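Local structure of fructose-bisphosphate aldolase (Thermus caldophilus, 2FJK) at residues 237-242 with 296-301; 7-12 with 43-48; 170-175 with 195-200; 216-221 with 229-234. The protein belongs to the class II fructose-bisphosphate aldolases, a TIM-barrel family, and binds 1,3-dihydroxyacetonephosphate in a pocket. One frame throughout, in Å; residues are numbered along the deposited sequence.

Contact 1: residues 237-242 with 296-301; sequences EDIKKA and MELFGS
The backbone of 237-242, which presents Ile239 and Lys240, runs within a helix and comes closest to that of 296-301, which presents Leu298 and Phe299, where the CA atoms of Lys240 and Phe299 stand 7.2 Å apart. Ile239 leads from the first side. Its CG2 methyl, set anti to its own backbone N (chi1 -69° for CG1), reaches the edge of the Phe299 ring close to the ring plane, 3.8 Å from CE1. The same methyl also meets the branch point of Leu298, with Ile239 CG2 4.1 Å from Leu298 CG, so one small group fits into the notch between Leu298 and the Phe299 edge. Beta-branched isoleucine suits this place because its methyl sits close to the helix and adds bulk without needing a long reach. In the TIM-barrel frame these helices lie outside strand 247-252, and both Ile239 and Phe299 also rest on Ile250 of that strand, with the side chain of Ile239 about 9 Å from the bound 1,3-dihydroxyacetonephosphate. Toward the surface the chemistry changes. Lys240 lays its extended methylene chain across Leu298 at about a right angle, with Lys240 CE 3.8 Å from Leu298 CD1, while its ammonium group makes a salt bridge to Glu237 one turn back (NZ to OE2 3.5 Å). The apolar methylenes cover the leucine, and the charge stays at the exposed side. Just beyond Phe299 the helix stops at Gly300, whose positive phi of 78° favours glycine, and Ser301 N bonds back to Met296 O at 3.3 Å, much as in a Schellman motif.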
loop_
_atom_site.group_PDB
_atom_site.type_symbol
_atom_site.label_atom_id
_atom_site.label_comp_id
_atom_site.label_asym_id
_atom_site.label_seq_id
_atom_site.Cartn_x
_atom_site.Cartn_y
_atom_site.Cartn_z
ATOM N N GLU A 237 22.962 33.943 -5.684
ATOM C CA GLU A 237 24.194 34.035 -4.905
ATOM C C GLU A 237 23.910 34.019 -3.404
ATOM O O GLU A 237 24.665 33.425 -2.631
ATOM C CB GLU A 237 24.980 35.288 -5.300
ATOM C CG GLU A 237 25.453 35.274 -6.762
ATOM C CD GLU A 237 26.300 34.047 -7.098
ATOM O OE1 GLU A 237 27.275 33.775 -6.362
ATOM O OE2 GLU A 237 25.996 33.359 -8.103
ATOM N N ASP A 238 22.820 34.656 -2.991
ATOM C CA ASP A 238 22.456 34.661 -1.582
ATOM C C ASP A 238 22.092 33.250 -1.158
ATOM O O ASP A 238 22.344 32.846 -0.024
ATOM C CB ASP A 238 21.289 35.613 -1.319
ATOM C CG ASP A 238 21.731 37.056 -1.282
ATOM O OD1 ASP A 238 22.738 37.329 -0.597
ATOM O OD2 ASP A 238 21.081 37.909 -1.919
ATOM N N ILE A 239 21.508 32.493 -2.079
ATOM C CA ILE A 239 21.165 31.110 -1.775
ATOM C C ILE A 239 22.468 30.318 -1.565
ATOM O O ILE A 239 22.574 29.514 -0.644
ATOM C CB ILE A 239 20.341 30.470 -2.927
ATOM C CG1 ILE A 239 18.955 31.119 -2.997
ATOM C CG2 ILE A 239 20.226 28.948 -2.719
ATOM C CD1 ILE A 239 18.054 30.810 -1.803
ATOM N N LYS A 240 23.461 30.563 -2.409
ATOM C CA LYS A 240 24.733 29.853 -2.299
ATOM C C LYS A 240 25.469 30.124 -0.987
ATOM O O LYS A 240 25.911 29.200 -0.306
ATOM C CB LYS A 240 25.647 30.213 -3.476
ATOM C CG LYS A 240 25.252 29.574 -4.792
ATOM C CD LYS A 240 26.170 30.051 -5.903
ATOM C CE LYS A 240 25.817 29.402 -7.229
ATOM N NZ LYS A 240 26.685 29.910 -8.330
ATOM N N LYS A 241 25.610 31.397 -0.645
ATOM C CA LYS A 241 26.296 31.777 0.583
ATOM C C LYS A 241 25.538 31.210 1.774
ATOM O O LYS A 241 26.128 30.592 2.663
ATOM C CB LYS A 241 26.371 33.299 0.687
ATOM C CG LYS A 241 27.246 33.825 1.815
ATOM C CD LYS A 241 27.346 35.340 1.715
ATOM C CE LYS A 241 28.304 35.924 2.743
ATOM N NZ LYS A 241 28.468 37.396 2.556
ATOM N N ALA A 242 24.224 31.412 1.783
ATOM C CA ALA A 242 23.396 30.913 2.875
ATOM C C ALA A 242 23.618 29.416 3.049
ATOM O O ALA A 242 23.709 28.919 4.176
ATOM C CB ALA A 242 21.921 31.204 2.599
HETATM N N MSE A 296 18.053 22.075 -8.024
HETATM C CA MSE A 296 18.983 21.123 -7.428
HETATM C C MSE A 296 20.427 21.455 -7.824
HETATM O O MSE A 296 21.349 21.190 -7.058
HETATM C CB MSE A 296 18.625 19.695 -7.850
HETATM C CG MSE A 296 17.248 19.260 -7.380
HETATM SE SE MSE A 296 16.683 17.569 -8.102
HETATM C CE MSE A 296 15.965 18.121 -9.768
ATOM N N GLU A 297 20.621 22.028 -9.013
ATOM C CA GLU A 297 21.962 22.421 -9.456
ATOM C C GLU A 297 22.461 23.564 -8.580
ATOM O O GLU A 297 23.621 23.612 -8.204
ATOM C CB GLU A 297 21.956 22.918 -10.897
ATOM C CG GLU A 297 21.760 21.867 -11.952
ATOM C CD GLU A 297 22.002 22.425 -13.338
ATOM O OE1 GLU A 297 21.321 23.406 -13.713
ATOM O OE2 GLU A 297 22.878 21.889 -14.050
ATOM N N LEU A 298 21.568 24.496 -8.279
ATOM C CA LEU A 298 21.908 25.642 -7.450
ATOM C C LEU A 298 22.176 25.208 -6.012
ATOM O O LEU A 298 23.035 25.769 -5.337
ATOM C CB LEU A 298 20.766 26.660 -7.487
ATOM C CG LEU A 298 20.868 27.892 -6.586
ATOM C CD1 LEU A 298 22.114 28.703 -6.951
ATOM C CD2 LEU A 298 19.606 28.732 -6.747
ATOM N N PHE A 299 21.451 24.190 -5.557
ATOM C CA PHE A 299 21.597 23.697 -4.189
ATOM C C PHE A 299 22.796 22.782 -3.976
ATOM O O PHE A 299 23.228 22.576 -2.843
ATOM C CB PHE A 299 20.319 22.969 -3.745
ATOM C CG PHE A 299 19.081 23.846 -3.727
ATOM C CD1 PHE A 299 19.183 25.234 -3.760
ATOM C CD2 PHE A 299 17.813 23.271 -3.645
ATOM C CE1 PHE A 299 18.038 26.037 -3.709
ATOM C CE2 PHE A 299 16.663 24.064 -3.591
ATOM C CZ PHE A 299 16.777 25.450 -3.624
ATOM N N GLY A 300 23.332 22.228 -5.058
ATOM C CA GLY A 300 24.474 21.343 -4.927
ATOM C C GLY A 300 24.121 19.939 -4.464
ATOM O O GLY A 300 24.963 19.234 -3.904
ATOM N N SER A 301 22.878 19.524 -4.692
ATOM C CA SER A 301 22.438 18.189 -4.298
ATOM C C SER A 301 22.553 17.209 -5.471
ATOM O O SER A 301 22.197 16.035 -5.354
ATOM C CB SER A 301 20.983 18.229 -3.826
ATOM O OG SER A 301 20.124 18.506 -4.919
#

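Contact 2: residues 7-12 with 43-48; sequences EILRKA and PVILAL
Ile8 and Pro43 meet at a slant, whereas Leu9 and Ile45 reach toward each other tip to tip. In the first pair the CG2 methyl of Ile8 touches the proline ring at its CB, 3.8 Å away. That methyl lies anti to the backbone N of Ile8 (chi1 -61° for CG1), and the longer branch, extended at chi2 -174°, brings Ile8 CD1 to 4.3 Å from the carbonyl oxygen of Val44. A rigid proline gives a compact apolar surface just where the strand begins. In the second pair only the ends meet, with Leu9 CD2 and Ile45 CD1 4.1 Å apart, so the branched ends of leucine and isoleucine join between helix and strand. All five touching residues are buried and the side-chain pairs across the contact are apolar; the charges of this helix, Glu7 and Arg10, pair weakly with each other on its exposed face. Ile8 also packs on Val19 and Ala76, and Leu9 on Lys249, so the helix lies across several strands (19-23, 75-78 and 247-252). Helix 6-14 therefore appears to close the N-terminal end of the barrel, opposite the end where TIM-barrel folds place their ligands.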
loop_
_atom_site.group_PDB
_atom_site.type_symbol
_atom_site.label_atom_id
_atom_site.label_comp_id
_atom_site.label_asym_id
_atom_site.label_seq_id
_atom_site.Cartn_x
_atom_site.Cartn_y
_atom_site.Cartn_z
ATOM N N GLU A 7 18.863 12.744 8.396
ATOM C CA GLU A 7 20.091 12.181 7.848
ATOM C C GLU A 7 20.392 12.861 6.516
ATOM O O GLU A 7 21.551 13.111 6.182
ATOM C CB GLU A 7 19.950 10.669 7.656
ATOM C CG GLU A 7 19.645 9.893 8.942
ATOM C CD GLU A 7 20.699 10.079 10.028
ATOM O OE1 GLU A 7 20.806 11.193 10.582
ATOM O OE2 GLU A 7 21.423 9.105 10.331
ATOM N N ILE A 8 19.343 13.155 5.754
ATOM C CA ILE A 8 19.507 13.849 4.482
ATOM C C ILE A 8 20.144 15.207 4.769
ATOM O O ILE A 8 21.173 15.560 4.198
ATOM C CB ILE A 8 18.152 14.147 3.801
ATOM C CG1 ILE A 8 17.402 12.859 3.496
ATOM C CG2 ILE A 8 18.384 14.935 2.526
ATOM C CD1 ILE A 8 16.136 13.095 2.702
ATOM N N LEU A 9 19.504 15.964 5.661
ATOM C CA LEU A 9 19.951 17.303 6.034
ATOM C C LEU A 9 21.274 17.356 6.802
ATOM O O LEU A 9 22.071 18.265 6.587
ATOM C CB LEU A 9 18.855 18.033 6.833
ATOM C CG LEU A 9 17.565 18.536 6.144
ATOM C CD1 LEU A 9 17.833 18.854 4.671
ATOM C CD2 LEU A 9 16.462 17.498 6.253
ATOM N N ARG A 10 21.510 16.402 7.695
ATOM C CA ARG A 10 22.761 16.389 8.450
ATOM C C ARG A 10 23.945 16.303 7.505
ATOM O O ARG A 10 24.939 17.011 7.673
ATOM C CB ARG A 10 22.809 15.206 9.412
ATOM C CG ARG A 10 22.099 15.451 10.725
ATOM C CD ARG A 10 22.227 14.242 11.621
ATOM N NE ARG A 10 21.688 14.501 12.949
ATOM C CZ ARG A 10 21.491 13.563 13.866
ATOM N NH1 ARG A 10 21.789 12.298 13.594
ATOM N NH2 ARG A 10 20.996 13.889 15.053
ATOM N N LYS A 11 23.827 15.429 6.510
ATOM C CA LYS A 11 24.881 15.247 5.520
ATOM C C LYS A 11 24.962 16.458 4.606
ATOM O O LYS A 11 26.021 16.759 4.051
ATOM C CB LYS A 11 24.631 13.974 4.698
ATOM C CG LYS A 11 24.998 12.691 5.443
ATOM C CD LYS A 11 24.942 11.460 4.544
ATOM C CE LYS A 11 25.536 10.242 5.245
ATOM N NZ LYS A 11 24.835 9.935 6.530
ATOM N N ALA A 12 23.840 17.155 4.454
ATOM C CA ALA A 12 23.796 18.345 3.619
ATOM C C ALA A 12 24.677 19.441 4.220
ATOM O O ALA A 12 25.537 20.005 3.543
ATOM C CB ALA A 12 22.356 18.840 3.485
ATOM N N PRO A 43 18.966 13.775 -3.409
ATOM C CA PRO A 43 18.013 13.471 -2.340
ATOM C C PRO A 43 16.954 14.554 -2.518
ATOM O O PRO A 43 17.236 15.561 -3.152
ATOM C CB PRO A 43 18.848 13.657 -1.075
ATOM C CG PRO A 43 19.865 14.710 -1.488
ATOM C CD PRO A 43 20.251 14.259 -2.863
ATOM N N VAL A 44 15.746 14.358 -1.999
ATOM C CA VAL A 44 14.706 15.368 -2.166
ATOM C C VAL A 44 13.654 15.281 -1.068
ATOM O O VAL A 44 13.475 14.237 -0.442
ATOM C CB VAL A 44 14.000 15.224 -3.546
ATOM C CG1 VAL A 44 13.157 13.959 -3.577
ATOM C CG2 VAL A 44 13.134 16.455 -3.834
ATOM N N ILE A 45 12.970 16.396 -0.839
ATOM C CA ILE A 45 11.921 16.477 0.162
ATOM C C ILE A 45 10.610 16.881 -0.498
ATOM O O ILE A 45 10.551 17.878 -1.218
ATOM C CB ILE A 45 12.254 17.526 1.248
ATOM C CG1 ILE A 45 13.450 17.055 2.080
ATOM C CG2 ILE A 45 11.054 17.743 2.160
ATOM C CD1 ILE A 45 13.907 18.061 3.121
ATOM N N LEU A 46 9.566 16.093 -0.273
ATOM C CA LEU A 46 8.251 16.419 -0.812
ATOM C C LEU A 46 7.520 17.194 0.292
ATOM O O LEU A 46 7.253 16.666 1.374
ATOM C CB LEU A 46 7.494 15.141 -1.189
ATOM C CG LEU A 46 8.113 14.378 -2.364
ATOM C CD1 LEU A 46 7.240 13.206 -2.762
ATOM C CD2 LEU A 46 8.247 15.318 -3.534
ATOM N N ALA A 47 7.230 18.463 0.023
ATOM C CA ALA A 47 6.560 19.315 0.998
ATOM C C ALA A 47 5.082 19.488 0.701
ATOM O O ALA A 47 4.685 19.752 -0.434
ATOM C CB ALA A 47 7.247 20.694 1.053
ATOM N N LEU A 48 4.267 19.322 1.730
ATOM C CA LEU A 48 2.843 19.494 1.573
ATOM C C LEU A 48 2.294 20.436 2.633
ATOM O O LEU A 48 2.294 20.119 3.812
ATOM C CB LEU A 48 2.116 18.157 1.670
ATOM C CG LEU A 48 2.166 17.218 0.469
ATOM C CD1 LEU A 48 3.542 16.554 0.377
ATOM C CD2 LEU A 48 1.071 16.174 0.628
#

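Contact 3: residues 170-175 with 195-200; sequences LAVAIG and ARIAKL
Val172 and Ile197 form the firmer half of this contact: their side chains lie side by side, pointing opposite ways, with Val172 CG1 4.2 Å from Ile197 CG2. A chi1 of -56° puts CG1 of Val172 beside its own backbone N, facing that isoleucine methyl. Both residues are beta-branched, a shape that fills the space beside a main chain, and their CA atoms are still 8.5 Å apart. The second meeting is looser. Ile197 sends its longer branch toward Ile174, so that Ile197 CD1 lies 4.5 Å from Ile174 CG2, at the margin of van der Waals contact. Ile197 is also covered by Thr153 and Pro155, and Val172 by Leu205 of the next strand, so Ile197 is buried. The far side of the helix differs: Arg196 and Lys199 are exposed, with chains extended away from the barrel. Helix 191-200 is thus an outer layer laid over strand 171-172. Since the closest pairs are all methyl to methyl, the pairing depends on shape and burial, and probably owes its stability to the exclusion of water rather than to directional bonds.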
loop_
_atom_site.group_PDB
_atom_site.type_symbol
_atom_site.label_atom_id
_atom_site.label_comp_id
_atom_site.label_asym_id
_atom_site.label_seq_id
_atom_site.Cartn_x
_atom_site.Cartn_y
_atom_site.Cartn_z
ATOM N N LEU A 170 15.057 23.454 12.402
ATOM C CA LEU A 170 15.018 24.897 12.670
ATOM C C LEU A 170 15.069 25.780 11.431
ATOM O O LEU A 170 16.100 25.914 10.781
ATOM C CB LEU A 170 16.135 25.347 13.628
ATOM C CG LEU A 170 16.185 26.878 13.789
ATOM C CD1 LEU A 170 14.881 27.358 14.408
ATOM C CD2 LEU A 170 17.371 27.308 14.645
ATOM N N ALA A 171 13.933 26.391 11.122
ATOM C CA ALA A 171 13.814 27.298 9.991
ATOM C C ALA A 171 14.163 28.688 10.537
ATOM O O ALA A 171 13.640 29.100 11.574
ATOM C CB ALA A 171 12.384 27.271 9.461
ATOM N N VAL A 172 15.048 29.405 9.857
ATOM C CA VAL A 172 15.445 30.724 10.338
ATOM C C VAL A 172 14.913 31.889 9.516
ATOM O O VAL A 172 14.645 31.761 8.321
ATOM C CB VAL A 172 16.983 30.841 10.422
ATOM C CG1 VAL A 172 17.531 29.722 11.302
ATOM C CG2 VAL A 172 17.597 30.782 9.027
ATOM N N ALA A 173 14.768 33.031 10.179
ATOM C CA ALA A 173 14.278 34.257 9.545
ATOM C C ALA A 173 15.449 35.206 9.305
ATOM O O ALA A 173 15.964 35.817 10.244
ATOM C CB ALA A 173 13.240 34.929 10.441
ATOM N N ILE A 174 15.866 35.341 8.054
ATOM C CA ILE A 174 16.995 36.209 7.750
ATOM C C ILE A 174 16.789 37.114 6.552
ATOM O O ILE A 174 17.761 37.542 5.925
ATOM C CB ILE A 174 18.261 35.387 7.507
ATOM C CG1 ILE A 174 18.044 34.431 6.325
ATOM C CG2 ILE A 174 18.617 34.628 8.770
ATOM C CD1 ILE A 174 19.256 33.577 5.995
ATOM N N GLY A 175 15.533 37.396 6.229
ATOM C CA GLY A 175 15.258 38.268 5.108
ATOM C C GLY A 175 14.394 37.714 3.996
ATOM O O GLY A 175 14.055 38.462 3.080
ATOM N N ALA A 195 25.147 33.363 9.901
ATOM C CA ALA A 195 26.431 32.854 10.367
ATOM C C ALA A 195 26.470 32.683 11.885
ATOM O O ALA A 195 26.960 31.670 12.378
ATOM C CB ALA A 195 27.563 33.784 9.903
ATOM N N ARG A 196 25.955 33.665 12.622
ATOM C CA ARG A 196 25.943 33.593 14.089
ATOM C C ARG A 196 25.056 32.460 14.589
ATOM O O ARG A 196 25.425 31.713 15.493
ATOM C CB ARG A 196 25.426 34.899 14.699
ATOM C CG ARG A 196 26.315 36.113 14.512
ATOM C CD ARG A 196 25.726 37.292 15.279
ATOM N NE ARG A 196 26.504 38.519 15.139
ATOM C CZ ARG A 196 26.181 39.673 15.716
ATOM N NH1 ARG A 196 25.093 39.759 16.472
ATOM N NH2 ARG A 196 26.949 40.741 15.545
ATOM N N ILE A 197 23.870 32.357 14.004
ATOM C CA ILE A 197 22.908 31.330 14.387
ATOM C C ILE A 197 23.476 29.934 14.136
ATOM O O ILE A 197 23.271 29.019 14.937
ATOM C CB ILE A 197 21.587 31.527 13.605
ATOM C CG1 ILE A 197 21.104 32.968 13.796
ATOM C CG2 ILE A 197 20.518 30.570 14.109
ATOM C CD1 ILE A 197 20.023 33.405 12.841
ATOM N N ALA A 198 24.205 29.781 13.035
ATOM C CA ALA A 198 24.802 28.494 12.687
ATOM C C ALA A 198 25.873 28.115 13.696
ATOM O O ALA A 198 25.995 26.950 14.080
ATOM C CB ALA A 198 25.396 28.550 11.276
ATOM N N LYS A 199 26.644 29.109 14.129
ATOM C CA LYS A 199 27.708 28.887 15.100
ATOM C C LYS A 199 27.164 28.421 16.442
ATOM O O LYS A 199 27.873 27.789 17.224
ATOM C CB LYS A 199 28.538 30.157 15.284
ATOM C CG LYS A 199 29.209 30.650 14.013
ATOM C CD LYS A 199 30.204 31.758 14.308
ATOM C CE LYS A 199 30.875 32.251 13.037
ATOM N NZ LYS A 199 31.854 33.338 13.310
ATOM N N LEU A 200 25.902 28.730 16.710
ATOM C CA LEU A 200 25.295 28.343 17.975
ATOM C C LEU A 200 24.337 27.168 17.827
ATOM O O LEU A 200 24.058 26.458 18.793
ATOM C CB LEU A 200 24.561 29.542 18.588
ATOM C CG LEU A 200 25.380 30.832 18.733
ATOM C CD1 LEU A 200 24.633 31.812 19.635
ATOM C CD2 LEU A 200 26.750 30.517 19.327
#

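Contact 4: residues 216-221 with 229-234; sequences ELVERF and GEASGI
Helix segment 216-221 meets the loop 229-234 almost wholly through Val218 and Ala231, whose CA atoms lie 6.9 Å apart. Following the helix from its start, Val218 is the residue that faces the loop. Both its methyls approach the methyl of Ala231 from the helix side, CG2 the nearer at 3.4 Å from Ala231 CB and CG1 at 4.1 Å; the shorter distance is tight for two carbons and is doubtful. CG1 also lies near the carbonyl oxygen of Gly229. Small apolar side chains suit a place where helix and loop run this close. Glu219 is exposed, as fits a charged residue on the solvent side. One turn on from Val218, Phe221 faces elsewhere and packs on Pro272 of a second subunit. On the loop, Glu230 is the centre of an inverse gamma turn, with a weak Ala231 N to Gly229 O bond of 2.7 Å, which carries the chain round to bring Ala231 inward. Ser232 continues by pairing its backbone with Lys182, a pocket residue. The contact thus joins helix 215-223 to the loop before helix 236-244, near the ligand pocket of this TIM-barrel protein.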
loop_
_atom_site.group_PDB
_atom_site.type_symbol
_atom_site.label_atom_id
_atom_site.label_comp_id
_atom_site.label_asym_id
_atom_site.label_seq_id
_atom_site.Cartn_x
_atom_site.Cartn_y
_atom_site.Cartn_z
ATOM N N GLU A 216 12.895 35.949 -16.558
ATOM C CA GLU A 216 12.448 35.307 -17.785
ATOM C C GLU A 216 11.116 34.598 -17.555
ATOM O O GLU A 216 10.227 34.647 -18.402
ATOM C CB GLU A 216 13.507 34.312 -18.294
ATOM C CG GLU A 216 14.474 33.792 -17.230
ATOM C CD GLU A 216 15.479 34.847 -16.766
ATOM O OE1 GLU A 216 16.202 35.401 -17.627
ATOM O OE2 GLU A 216 15.550 35.114 -15.543
ATOM N N LEU A 217 10.979 33.949 -16.401
ATOM C CA LEU A 217 9.745 33.245 -16.059
ATOM C C LEU A 217 8.621 34.266 -15.926
ATOM O O LEU A 217 7.536 34.094 -16.484
ATOM C CB LEU A 217 9.920 32.466 -14.747
ATOM C CG LEU A 217 8.673 31.824 -14.118
ATOM C CD1 LEU A 217 7.848 31.094 -15.170
ATOM C CD2 LEU A 217 9.100 30.875 -13.012
ATOM N N VAL A 218 8.890 35.337 -15.188
ATOM C CA VAL A 218 7.902 36.395 -15.010
ATOM C C VAL A 218 7.414 36.844 -16.389
ATOM O O VAL A 218 6.212 36.891 -16.644
ATOM C CB VAL A 218 8.513 37.608 -14.273
ATOM C CG1 VAL A 218 7.499 38.746 -14.195
ATOM C CG2 VAL A 218 8.965 37.197 -12.881
ATOM N N GLU A 219 8.361 37.148 -17.279
ATOM C CA GLU A 219 8.048 37.612 -18.632
ATOM C C GLU A 219 7.342 36.562 -19.486
ATOM O O GLU A 219 6.514 36.894 -20.339
ATOM C CB GLU A 219 9.333 38.094 -19.324
ATOM C CG GLU A 219 10.008 39.253 -18.581
ATOM C CD GLU A 219 11.197 39.854 -19.322
ATOM O OE1 GLU A 219 11.020 40.281 -20.483
ATOM O OE2 GLU A 219 12.306 39.912 -18.740
ATOM N N ARG A 220 7.667 35.297 -19.256
ATOM C CA ARG A 220 7.043 34.207 -19.997
ATOM C C ARG A 220 5.578 34.139 -19.566
ATOM O O ARG A 220 4.681 33.918 -20.378
ATOM C CB ARG A 220 7.746 32.895 -19.665
ATOM C CG ARG A 220 7.332 31.710 -20.508
ATOM C CD ARG A 220 8.094 30.475 -20.048
ATOM N NE ARG A 220 8.131 29.421 -21.055
ATOM C CZ ARG A 220 7.072 28.738 -21.467
ATOM N NH1 ARG A 220 5.878 28.998 -20.954
ATOM N NH2 ARG A 220 7.206 27.794 -22.389
ATOM N N PHE A 221 5.353 34.340 -18.274
ATOM C CA PHE A 221 4.014 34.309 -17.699
ATOM C C PHE A 221 3.188 35.461 -18.265
ATOM O O PHE A 221 2.048 35.267 -18.697
ATOM C CB PHE A 221 4.113 34.422 -16.172
ATOM C CG PHE A 221 2.784 34.448 -15.476
ATOM C CD1 PHE A 221 1.899 33.381 -15.592
ATOM C CD2 PHE A 221 2.415 35.543 -14.698
ATOM C CE1 PHE A 221 0.668 33.403 -14.945
ATOM C CE2 PHE A 221 1.185 35.574 -14.048
ATOM C CZ PHE A 221 0.310 34.500 -14.173
ATOM N N GLY A 229 3.116 41.619 -10.989
ATOM C CA GLY A 229 3.832 42.867 -10.774
ATOM C C GLY A 229 5.344 42.786 -10.861
ATOM O O GLY A 229 5.902 42.020 -11.654
ATOM N N GLU A 230 6.015 43.603 -10.055
ATOM C CA GLU A 230 7.466 43.605 -10.027
ATOM C C GLU A 230 7.920 42.390 -9.235
ATOM O O GLU A 230 8.401 42.511 -8.111
ATOM C CB GLU A 230 8.001 44.866 -9.351
ATOM C CG GLU A 230 7.692 46.158 -10.062
ATOM C CD GLU A 230 8.546 47.297 -9.543
ATOM O OE1 GLU A 230 9.782 47.245 -9.742
ATOM O OE2 GLU A 230 7.986 48.235 -8.934
ATOM N N ALA A 231 7.743 41.213 -9.822
ATOM C CA ALA A 231 8.143 39.984 -9.166
ATOM C C ALA A 231 9.611 40.111 -8.814
ATOM O O ALA A 231 10.412 40.582 -9.620
ATOM C CB ALA A 231 7.924 38.801 -10.089
ATOM N N SER A 232 9.957 39.702 -7.602
ATOM C CA SER A 232 11.331 39.769 -7.133
ATOM C C SER A 232 11.560 38.587 -6.197
ATOM O O SER A 232 10.848 38.422 -5.212
ATOM C CB SER A 232 11.562 41.096 -6.396
ATOM O OG SER A 232 12.894 41.202 -5.918
ATOM N N GLY A 233 12.539 37.754 -6.517
ATOM C CA GLY A 233 12.810 36.603 -5.678
ATOM C C GLY A 233 14.168 36.709 -5.025
ATOM O O GLY A 233 14.854 37.713 -5.196
ATOM N N ILE A 234 14.554 35.677 -4.276
ATOM C CA ILE A 234 15.843 35.666 -3.595
ATOM C C ILE A 234 16.946 35.408 -4.609
ATOM O O ILE A 234 16.845 34.501 -5.443
ATOM C CB ILE A 234 15.904 34.580 -2.498
ATOM C CG1 ILE A 234 14.727 34.735 -1.523
ATOM C CG2 ILE A 234 17.220 34.679 -1.751
ATOM C CD1 ILE A 234 14.636 36.071 -0.849
#

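Contacts 2 and 3 belong to the core, since every touching residue is buried, while contacts 1 and 4 are partly buried and reach the surface. All four are apolar across the interface, but contact 1 adds the methylene chain of an exposed lysine, and contact 4 sets a helix against an irregular loop. Contacts 2 and 3 each lay a helix over a strand, whereas contact 1 pairs two helices. Contact 1 touches two of the others: Ser301 O lies 3.6 Å from Pro43 CD of contact 2, and Ile239 CD1 lies 4.0 Å from Ile234 CG2 of contact 4. Contacts 2 and 4 lie on opposite sides of the chain's centre.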